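Glycosyl hydrolase (Bacteroides ovatus, PDB 3QC2) belongs to a family of glycosyl hydrolases and related phosphorylases built on a five-bladed beta-propeller. Local coordinates at residues 245-250 with 266-271; 65-70 with 95-100; 145-150 with 173-178. All coordinates share one frame; numbering follows the deposited sequence.

Contact 1 (245-250 with 266-271); sequences SHLTEC and NGKNHS
Glu249 and Asn266 hold each other through two backbone hydrogen bonds, N of Asn266 to O of Glu249 at 2.7 Å and N of Glu249 to O of Asn266 at 2.8 Å, as an antiparallel hydrogen-bonded pair. They lie in the beta hairpin of strands 247-257 and 260-268, within a blade of the propeller. Two residues along, a classic beta bulge interrupts the ladder: His246 and Leu247 both face Lys268, whose O accepts the N of His246 at 2.9 Å and, weakly, the N of Ser245, while its own N is given to O of Leu247. Past the bulge a serine hydroxyl, able to accept an N-H, takes over from the backbone. OG of Ser245 accepts N of His270 in an almost linear bond (2.7 Å, 175° at the hydrogen) and is also bonded to O of Tyr242; chi1 of 47° sets OG between backbone N and carbonyl carbon. CA of Gly267, which pairs with Thr248, makes a CA-H...O contact with O of Leu247.

On the face that carries Leu247 and Lys268, lysine suits its place by its two natures. Its extended aliphatic chain packs CD against CD1 of Leu247 at 3.6 Å and against CD2 at the edge of the His246 ring. OE2 of Glu249 is hydrogen-bonded to OG of Ser181 and OD1 of Asn266 accepts N of Ile326, both outside the hairpin. The rings of His246 and His270 meet obliquely, planes 74° apart. The ammonium of Lys268 reaches a water, which accepts from NZ at 3.2 Å and, more weakly, from NE2 of His246.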
loop_
_atom_site.group_PDB
_atom_site.type_symbol
_atom_site.label_atom_id
_atom_site.label_comp_id
_atom_site.label_asym_id
_atom_site.label_seq_id
_atom_site.Cartn_x
_atom_site.Cartn_y
_atom_site.Cartn_z
ATOM N N SER A 245 -3.536 12.733 -11.920
ATOM C CA SER A 245 -3.330 14.179 -12.100
ATOM C C SER A 245 -3.171 15.001 -10.826
ATOM O O SER A 245 -2.737 16.148 -10.895
ATOM C CB SER A 245 -4.494 14.751 -12.904
ATOM O OG SER A 245 -5.729 14.296 -12.395
ATOM N N HIS A 246 -3.555 14.437 -9.686
ATOM C CA HIS A 246 -3.402 15.116 -8.408
ATOM C C HIS A 246 -2.357 14.420 -7.537
ATOM O O HIS A 246 -1.556 15.079 -6.890
ATOM C CB HIS A 246 -4.739 15.218 -7.678
ATOM C CG HIS A 246 -4.659 15.976 -6.389
ATOM N ND1 HIS A 246 -4.184 17.267 -6.314
ATOM C CD2 HIS A 246 -5.015 15.632 -5.127
ATOM C CE1 HIS A 246 -4.235 17.680 -5.059
ATOM N NE2 HIS A 246 -4.738 16.706 -4.319
ATOM N N LEU A 247 -2.371 13.086 -7.538
ATOM C CA LEU A 247 -1.431 12.298 -6.755
ATOM C C LEU A 247 -0.938 11.081 -7.507
ATOM O O LEU A 247 -1.658 10.503 -8.295
ATOM C CB LEU A 247 -2.105 11.814 -5.480
ATOM C CG LEU A 247 -2.657 12.843 -4.505
ATOM C CD1 LEU A 247 -3.367 12.110 -3.342
ATOM C CD2 LEU A 247 -1.559 13.772 -3.975
ATOM N N THR A 248 0.312 10.717 -7.260
ATOM C CA THR A 248 0.912 9.490 -7.792
ATOM C C THR A 248 1.452 8.811 -6.564
ATOM O O THR A 248 2.607 9.036 -6.175
ATOM C CB THR A 248 2.054 9.765 -8.828
ATOM O OG1 THR A 248 3.017 10.678 -8.270
ATOM C CG2 THR A 248 1.483 10.341 -10.147
ATOM N N GLU A 249 0.610 7.999 -5.920
ATOM C CA GLU A 249 0.974 7.372 -4.644
ATOM C C GLU A 249 1.344 5.892 -4.755
ATOM O O GLU A 249 0.582 5.081 -5.286
ATOM C CB GLU A 249 -0.155 7.572 -3.641
ATOM C CG GLU A 249 0.155 7.096 -2.235
ATOM C CD GLU A 249 -0.813 7.665 -1.212
ATOM O OE1 GLU A 249 -1.913 8.139 -1.624
ATOM O OE2 GLU A 249 -0.477 7.658 0.004
ATOM N N CYS A 250 2.518 5.561 -4.219
ATOM C CA CYS A 250 3.048 4.226 -4.249
ATOM C C CYS A 250 2.054 3.199 -3.682
ATOM O O CYS A 250 1.438 3.428 -2.653
ATOM C CB CYS A 250 4.361 4.175 -3.463
ATOM S SG CYS A 250 5.715 5.065 -4.219
ATOM N N ASN A 266 -1.115 4.216 -7.142
ATOM C CA ASN A 266 -2.458 4.778 -7.072
ATOM C C ASN A 266 -2.478 6.194 -7.542
ATOM O O ASN A 266 -1.725 7.019 -7.039
ATOM C CB ASN A 266 -2.947 4.729 -5.636
ATOM C CG ASN A 266 -3.047 3.347 -5.127
ATOM O OD1 ASN A 266 -3.925 2.585 -5.547
ATOM N ND2 ASN A 266 -2.147 2.981 -4.203
ATOM N N GLY A 267 -3.354 6.485 -8.504
ATOM C CA GLY A 267 -3.498 7.824 -9.036
ATOM C C GLY A 267 -4.799 8.470 -8.602
ATOM O O GLY A 267 -5.858 7.872 -8.729
ATOM N N LYS A 268 -4.713 9.695 -8.081
ATOM C CA LYS A 268 -5.901 10.453 -7.675
ATOM C C LYS A 268 -6.211 11.467 -8.762
ATOM O O LYS A 268 -5.326 12.191 -9.206
ATOM C CB LYS A 268 -5.688 11.147 -6.333
ATOM C CG LYS A 268 -6.962 11.823 -5.770
ATOM C CD LYS A 268 -6.788 12.223 -4.309
ATOM C CE LYS A 268 -8.052 12.911 -3.747
ATOM N NZ LYS A 268 -7.946 13.190 -2.263
ATOM N N ASN A 269 -7.461 11.516 -9.195
ATOM C CA ASN A 269 -7.870 12.412 -10.291
ATOM C C ASN A 269 -8.133 13.855 -9.799
ATOM O O ASN A 269 -8.929 14.072 -8.879
ATOM C CB ASN A 269 -9.123 11.846 -10.969
ATOM C CG ASN A 269 -9.375 12.434 -12.354
ATOM O OD1 ASN A 269 -8.461 12.916 -13.018
ATOM N ND2 ASN A 269 -10.632 12.357 -12.806
ATOM N N HIS A 270 -7.457 14.827 -10.422
ATOM C CA HIS A 270 -7.602 16.239 -10.066
ATOM C C HIS A 270 -8.916 16.773 -10.676
ATOM O O HIS A 270 -9.214 16.495 -11.828
ATOM C CB HIS A 270 -6.410 17.025 -10.601
ATOM C CG HIS A 270 -6.199 18.339 -9.934
ATOM N ND1 HIS A 270 -7.039 19.407 -10.115
ATOM C CD2 HIS A 270 -5.219 18.770 -9.103
ATOM C CE1 HIS A 270 -6.604 20.437 -9.414
ATOM N NE2 HIS A 270 -5.502 20.078 -8.788
ATOM N N SER A 271 -9.694 17.536 -9.904
ATOM C CA SER A 271 -10.993 18.053 -10.407
ATOM C C SER A 271 -10.858 19.207 -11.424
ATOM O O SER A 271 -11.765 19.441 -12.236
ATOM C CB SER A 271 -11.895 18.457 -9.247
ATOM O OG SER A 271 -11.228 19.323 -8.366
HETATM O O HOH W 1 -5.152 14.681 -1.908
#

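Contact 2 (65-70 with 95-100); sequences IVVLYR and THFQRE
Tyr69 and Arg99 cross at about a right angle, the tyrosine ring and the guanidinium standing 84° apart. The phenol comes to the edge of the guanidinium, OH somewhat tilted from its plane, and there NE of Arg99 donates to OH of Tyr69 at 3.2 Å with an angle of 154° at the hydrogen. A bend at chi3 of Arg99 (62°) turns the end of the arginine out of line with its chain and helps bring the groups together. Arginine suits this place because its several N-H groups serve different partners: NH2 forms a salt bridge with Glu49, whose OE1 is also hydrogen-bonded to OH of Tyr69, and NH1 donates to O of Ser30. Tyrosine, carboxylate and guanidinium are thereby linked in a small polar network.

Strand 64-72 and the short strand 98-99 belong to one four-stranded antiparallel sheet, a blade of the beta-propeller, but they are not neighbours in it: strand 84-91 runs between them. The contact is therefore made mainly by side chains, with no backbone hydrogen bond between the two segments, and the closest CA atoms, those of Val67 and Phe97, are 8.4 Å apart.

Further along, the aromatic side chain of Phe97 stands at about a right angle to Val67 and crosses Ile65 obliquely. CE2 of Phe97 lies 3.4 Å from CG2 of Val67 and 4.2 Å from CG2 of Ile65. Branched valine and isoleucine offer methyl groups that meet the CE2 corner of the ring, while Tyr337 and Tyr339 of strand 335-342 touch Ile65.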
loop_
_atom_site.group_PDB
_atom_site.type_symbol
_atom_site.label_atom_id
_atom_site.label_comp_id
_atom_site.label_asym_id
_atom_site.label_seq_id
_atom_site.Cartn_x
_atom_site.Cartn_y
_atom_site.Cartn_z
ATOM N N ILE A 65 -1.421 -16.944 2.891
ATOM C CA ILE A 65 -1.416 -15.510 2.657
ATOM C C ILE A 65 -1.883 -14.803 3.924
ATOM O O ILE A 65 -2.973 -15.078 4.412
ATOM C CB ILE A 65 -2.358 -15.114 1.514
ATOM C CG1 ILE A 65 -1.838 -15.659 0.184
ATOM C CG2 ILE A 65 -2.516 -13.562 1.456
ATOM C CD1 ILE A 65 -2.725 -15.348 -0.995
ATOM N N VAL A 66 -1.049 -13.909 4.460
ATOM C CA VAL A 66 -1.400 -13.123 5.648
ATOM C C VAL A 66 -1.648 -11.677 5.236
ATOM O O VAL A 66 -0.881 -11.096 4.462
ATOM C CB VAL A 66 -0.294 -13.159 6.720
ATOM C CG1 VAL A 66 -0.553 -12.128 7.808
ATOM C CG2 VAL A 66 -0.173 -14.557 7.326
ATOM N N VAL A 67 -2.730 -11.110 5.739
ATOM C CA VAL A 67 -3.070 -9.743 5.479
ATOM C C VAL A 67 -3.150 -8.965 6.784
ATOM O O VAL A 67 -3.704 -9.449 7.761
ATOM C CB VAL A 67 -4.444 -9.623 4.731
ATOM C CG1 VAL A 67 -5.051 -8.235 4.911
ATOM C CG2 VAL A 67 -4.291 -9.979 3.239
ATOM N N LEU A 68 -2.537 -7.784 6.799
ATOM C CA LEU A 68 -2.682 -6.846 7.902
ATOM C C LEU A 68 -3.500 -5.700 7.347
ATOM O O LEU A 68 -3.071 -5.026 6.404
ATOM C CB LEU A 68 -1.355 -6.347 8.458
ATOM C CG LEU A 68 -0.732 -7.238 9.544
ATOM C CD1 LEU A 68 -0.286 -8.530 8.977
ATOM C CD2 LEU A 68 0.426 -6.505 10.191
ATOM N N TYR A 69 -4.681 -5.486 7.922
ATOM C CA TYR A 69 -5.591 -4.462 7.436
ATOM C C TYR A 69 -5.726 -3.285 8.385
ATOM O O TYR A 69 -5.741 -3.456 9.606
ATOM C CB TYR A 69 -6.980 -5.072 7.153
ATOM C CG TYR A 69 -7.634 -5.806 8.337
ATOM C CD1 TYR A 69 -7.387 -7.157 8.567
ATOM C CD2 TYR A 69 -8.507 -5.148 9.196
ATOM C CE1 TYR A 69 -7.996 -7.843 9.648
ATOM C CE2 TYR A 69 -9.115 -5.813 10.274
ATOM C CZ TYR A 69 -8.856 -7.165 10.486
ATOM O OH TYR A 69 -9.448 -7.822 11.529
ATOM N N ARG A 70 -5.805 -2.081 7.803
ATOM C CA ARG A 70 -6.023 -0.867 8.560
ATOM C C ARG A 70 -7.453 -0.882 9.063
ATOM O O ARG A 70 -8.377 -0.959 8.275
ATOM C CB ARG A 70 -5.807 0.364 7.676
ATOM C CG ARG A 70 -6.192 1.689 8.324
ATOM C CD ARG A 70 -5.922 2.863 7.396
ATOM N NE ARG A 70 -6.399 4.121 7.959
ATOM C CZ ARG A 70 -6.297 5.315 7.362
ATOM N NH1 ARG A 70 -5.714 5.439 6.159
ATOM N NH2 ARG A 70 -6.777 6.403 7.975
ATOM N N THR A 95 -8.645 -15.808 -0.951
ATOM C CA THR A 95 -9.977 -15.196 -1.085
ATOM C C THR A 95 -10.853 -15.266 0.191
ATOM O O THR A 95 -11.763 -14.460 0.352
ATOM C CB THR A 95 -10.745 -15.845 -2.243
ATOM O OG1 THR A 95 -10.844 -17.261 -2.024
ATOM C CG2 THR A 95 -10.028 -15.588 -3.565
ATOM N N HIS A 96 -10.584 -16.235 1.066
ATOM C CA HIS A 96 -11.322 -16.382 2.317
ATOM C C HIS A 96 -10.342 -16.232 3.477
ATOM O O HIS A 96 -9.374 -17.005 3.591
ATOM C CB HIS A 96 -12.017 -17.727 2.372
ATOM C CG HIS A 96 -12.949 -17.963 1.229
ATOM N ND1 HIS A 96 -12.597 -18.703 0.126
ATOM C CD2 HIS A 96 -14.210 -17.531 1.005
ATOM C CE1 HIS A 96 -13.609 -18.734 -0.721
ATOM N NE2 HIS A 96 -14.600 -18.030 -0.210
ATOM N N PHE A 97 -10.599 -15.247 4.340
ATOM C CA PHE A 97 -9.700 -14.938 5.452
ATOM C C PHE A 97 -10.249 -15.255 6.832
ATOM O O PHE A 97 -11.465 -15.206 7.067
ATOM C CB PHE A 97 -9.282 -13.468 5.372
ATOM C CG PHE A 97 -8.330 -13.193 4.271
ATOM C CD1 PHE A 97 -8.781 -13.079 2.951
ATOM C CD2 PHE A 97 -6.973 -13.080 4.527
ATOM C CE1 PHE A 97 -7.893 -12.841 1.916
ATOM C CE2 PHE A 97 -6.077 -12.842 3.501
ATOM C CZ PHE A 97 -6.539 -12.716 2.186
ATOM N N GLN A 98 -9.314 -15.585 7.736
ATOM C CA GLN A 98 -9.593 -15.928 9.126
ATOM C C GLN A 98 -8.937 -14.849 10.006
ATOM O O GLN A 98 -7.716 -14.821 10.180
ATOM C CB GLN A 98 -9.029 -17.305 9.431
ATOM C CG GLN A 98 -9.559 -18.402 8.479
ATOM C CD GLN A 98 -8.975 -19.771 8.747
ATOM O OE1 GLN A 98 -9.132 -20.328 9.829
ATOM N NE2 GLN A 98 -8.328 -20.342 7.736
ATOM N N ARG A 99 -9.762 -13.979 10.562
ATOM C CA ARG A 99 -9.284 -12.814 11.320
ATOM C C ARG A 99 -9.166 -13.027 12.799
ATOM O O ARG A 99 -9.910 -13.805 13.383
ATOM C CB ARG A 99 -10.262 -11.661 11.085
ATOM C CG ARG A 99 -10.429 -11.294 9.615
ATOM C CD ARG A 99 -11.734 -10.565 9.347
ATOM N NE ARG A 99 -11.855 -9.285 10.052
ATOM C CZ ARG A 99 -12.845 -8.402 9.851
ATOM N NH1 ARG A 99 -13.806 -8.656 8.961
ATOM N NH2 ARG A 99 -12.869 -7.263 10.532
ATOM N N GLU A 100 -8.215 -12.327 13.414
ATOM C CA GLU A 100 -8.082 -12.338 14.873
ATOM C C GLU A 100 -9.021 -11.262 15.360
ATOM O O GLU A 100 -9.287 -10.294 14.642
ATOM C CB GLU A 100 -6.652 -12.046 15.326
ATOM C CG GLU A 100 -5.606 -13.089 14.898
ATOM C CD GLU A 100 -5.802 -14.485 15.541
ATOM O OE1 GLU A 100 -6.596 -14.617 16.522
ATOM O OE2 GLU A 100 -5.138 -15.449 15.066
#

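Contact 3 (145-150 with 173-178); sequences VPRLAV and KFFNLG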
loop_
_atom_site.group_PDB
_atom_site.type_symbol
_atom_site.label_atom_id
_atom_site.label_comp_id
_atom_site.label_asym_id
_atom_site.label_seq_id
_atom_site.Cartn_x
_atom_site.Cartn_y
_atom_site.Cartn_z
ATOM N N VAL A 145 1.617 15.587 11.906
ATOM C CA VAL A 145 2.518 15.213 10.814
ATOM C C VAL A 145 2.434 13.712 10.495
ATOM O O VAL A 145 2.466 12.881 11.394
ATOM C CB VAL A 145 3.991 15.548 11.155
ATOM C CG1 VAL A 145 4.912 15.180 9.983
ATOM C CG2 VAL A 145 4.147 17.049 11.534
ATOM N N PRO A 146 2.298 13.367 9.210
ATOM C CA PRO A 146 2.316 11.961 8.829
ATOM C C PRO A 146 3.755 11.563 8.508
ATOM O O PRO A 146 4.429 12.271 7.787
ATOM C CB PRO A 146 1.444 11.926 7.582
ATOM C CG PRO A 146 1.647 13.274 6.940
ATOM C CD PRO A 146 2.023 14.247 8.055
ATOM N N ARG A 147 4.224 10.454 9.069
ATOM C CA ARG A 147 5.596 10.009 8.849
ATOM C C ARG A 147 5.669 8.562 8.394
ATOM O O ARG A 147 4.974 7.703 8.924
ATOM C CB ARG A 147 6.421 10.163 10.131
ATOM C CG ARG A 147 6.713 11.590 10.537
ATOM C CD ARG A 147 7.618 11.609 11.758
ATOM N NE ARG A 147 8.022 12.957 12.168
ATOM C CZ ARG A 147 7.286 13.783 12.929
ATOM N NH1 ARG A 147 6.071 13.428 13.356
ATOM N NH2 ARG A 147 7.761 14.977 13.244
ATOM N N LEU A 148 6.518 8.305 7.401
ATOM C CA LEU A 148 6.756 6.954 6.930
ATOM C C LEU A 148 7.690 6.339 7.943
ATOM O O LEU A 148 8.787 6.877 8.202
ATOM C CB LEU A 148 7.381 6.959 5.544
ATOM C CG LEU A 148 7.711 5.587 4.960
ATOM C CD1 LEU A 148 6.462 4.646 4.929
ATOM C CD2 LEU A 148 8.350 5.728 3.567
ATOM N N ALA A 149 7.255 5.234 8.543
ATOM C CA ALA A 149 8.021 4.570 9.602
ATOM C C ALA A 149 8.233 3.103 9.309
ATOM O O ALA A 149 7.595 2.538 8.426
ATOM C CB ALA A 149 7.312 4.743 10.954
ATOM N N VAL A 150 9.120 2.489 10.090
ATOM C CA VAL A 150 9.479 1.106 9.915
ATOM C C VAL A 150 9.192 0.251 11.147
ATOM O O VAL A 150 9.359 0.697 12.290
ATOM C CB VAL A 150 10.996 0.980 9.575
ATOM C CG1 VAL A 150 11.353 -0.476 9.245
ATOM C CG2 VAL A 150 11.353 1.892 8.408
ATOM N N LYS A 173 17.815 15.870 9.083
ATOM C CA LYS A 173 17.238 16.902 8.200
ATOM C C LYS A 173 15.764 16.633 7.836
ATOM O O LYS A 173 14.966 17.560 7.776
ATOM C CB LYS A 173 18.073 17.026 6.916
ATOM C CG LYS A 173 17.583 18.100 5.937
ATOM N N PHE A 174 15.414 15.367 7.612
ATOM C CA PHE A 174 14.045 15.009 7.214
ATOM C C PHE A 174 13.187 14.377 8.319
ATOM O O PHE A 174 12.165 13.768 8.022
ATOM C CB PHE A 174 14.085 14.058 6.006
ATOM C CG PHE A 174 14.679 14.667 4.780
ATOM C CD1 PHE A 174 13.924 15.531 3.985
ATOM C CD2 PHE A 174 15.984 14.365 4.393
ATOM C CE1 PHE A 174 14.468 16.102 2.831
ATOM C CE2 PHE A 174 16.532 14.927 3.240
ATOM C CZ PHE A 174 15.772 15.802 2.457
ATOM N N PHE A 175 13.577 14.537 9.583
ATOM C CA PHE A 175 12.801 13.951 10.691
ATOM C C PHE A 175 11.341 14.463 10.689
ATOM O O PHE A 175 10.411 13.687 10.915
ATOM C CB PHE A 175 13.458 14.228 12.054
ATOM C CG PHE A 175 12.820 13.474 13.198
ATOM C CD1 PHE A 175 11.748 14.014 13.896
ATOM C CD2 PHE A 175 13.286 12.216 13.563
ATOM C CE1 PHE A 175 11.149 13.306 14.950
ATOM C CE2 PHE A 175 12.695 11.503 14.618
ATOM C CZ PHE A 175 11.628 12.053 15.307
ATOM N N ASN A 176 11.167 15.765 10.429
ATOM C CA ASN A 176 9.830 16.396 10.387
ATOM C C ASN A 176 9.161 16.346 9.008
ATOM O O ASN A 176 8.117 16.962 8.800
ATOM C CB ASN A 176 9.921 17.857 10.867
ATOM C CG ASN A 176 10.340 17.969 12.335
ATOM O OD1 ASN A 176 10.059 17.080 13.146
ATOM N ND2 ASN A 176 10.996 19.069 12.680
ATOM N N LEU A 177 9.746 15.603 8.074
ATOM C CA LEU A 177 9.184 15.496 6.731
ATOM C C LEU A 177 7.850 14.743 6.740
ATOM O O LEU A 177 7.772 13.611 7.224
ATOM C CB LEU A 177 10.162 14.775 5.792
ATOM C CG LEU A 177 9.693 14.575 4.349
ATOM C CD1 LEU A 177 9.552 15.923 3.622
ATOM C CD2 LEU A 177 10.645 13.652 3.611
ATOM N N GLY A 178 6.808 15.384 6.207
ATOM C CA GLY A 178 5.509 14.759 6.080
ATOM C C GLY A 178 5.599 13.759 4.942
ATOM O O GLY A 178 5.882 14.139 3.809
#
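Arg147 reaches out to the loop at Phe175 and Asn176 and makes two hydrogen bonds there from one edge of its guanidinium. NE donates to O of Phe175 at 2.8 Å, nearly straight (166° at the hydrogen) and with the oxygen close to the guanidinium plane. NH2 donates to OD1 of Asn176 at 3.1 Å; this second oxygen also lies in the plane, but the bond is more bent, at 137°. The amide itself is turned 69° from the guanidinium. An arginine chain extended from CG to NE has the length to span from strand to loop.

This is the close part of the contact. Over the guanidinium, CG1 of Val145 sits 3.9 Å above the plane, above its centre, so that an aliphatic methyl covers one face while the edge does the bonding. The loop presents its acceptors by way of a type I beta turn from Phe174 to Leu177, closed by N of Leu177 to O of Phe174.

The Pro146-Gly178 end is held more loosely, by van der Waals and CA-H...O contacts; Gly178 and, at the other end, Asn176 are exposed, while Arg147 is buried. CA of Gly178 approaches O of Pro146 at 3.2 Å, and CD of Pro146 is 4.0 Å from the same CA. The backbone of Pro146 is hydrogen-bonded to Cys179, next along the loop, and the side chain of Leu177 touches Trp206 of strand 201-206. Strand 146-153 of one propeller blade is thus joined to the connection that leads into strand 182-189 of the following sheet.

Since the acceptors of NE and NH2 are a main-chain carbonyl and a neutral amide, neither bond is a salt bridge: the arginine holds the turn by directional N-H donation, and its positive charge probably strengthens both bonds.

Overall arrangement
The three contacts follow one another along the chain, 65-70 with 95-100 first, then 145-150 with 173-178, then 245-250 with 266-271, as successive parts of the propeller come round. None touches another: nearest atoms are about 8 Å apart between contacts 1 and 2 and between contacts 1 and 3, and about 10 Å between contacts 2 and 3. Their centres are about 27, 21 and 28 Å apart respectively, with contacts 1 and 2 on opposite sides of the chain's centre. They also differ in kind: contact 1 pairs adjacent strands, contact 2 reaches across an intervening strand, and contact 3 ties a strand to the loop entering the next sheet.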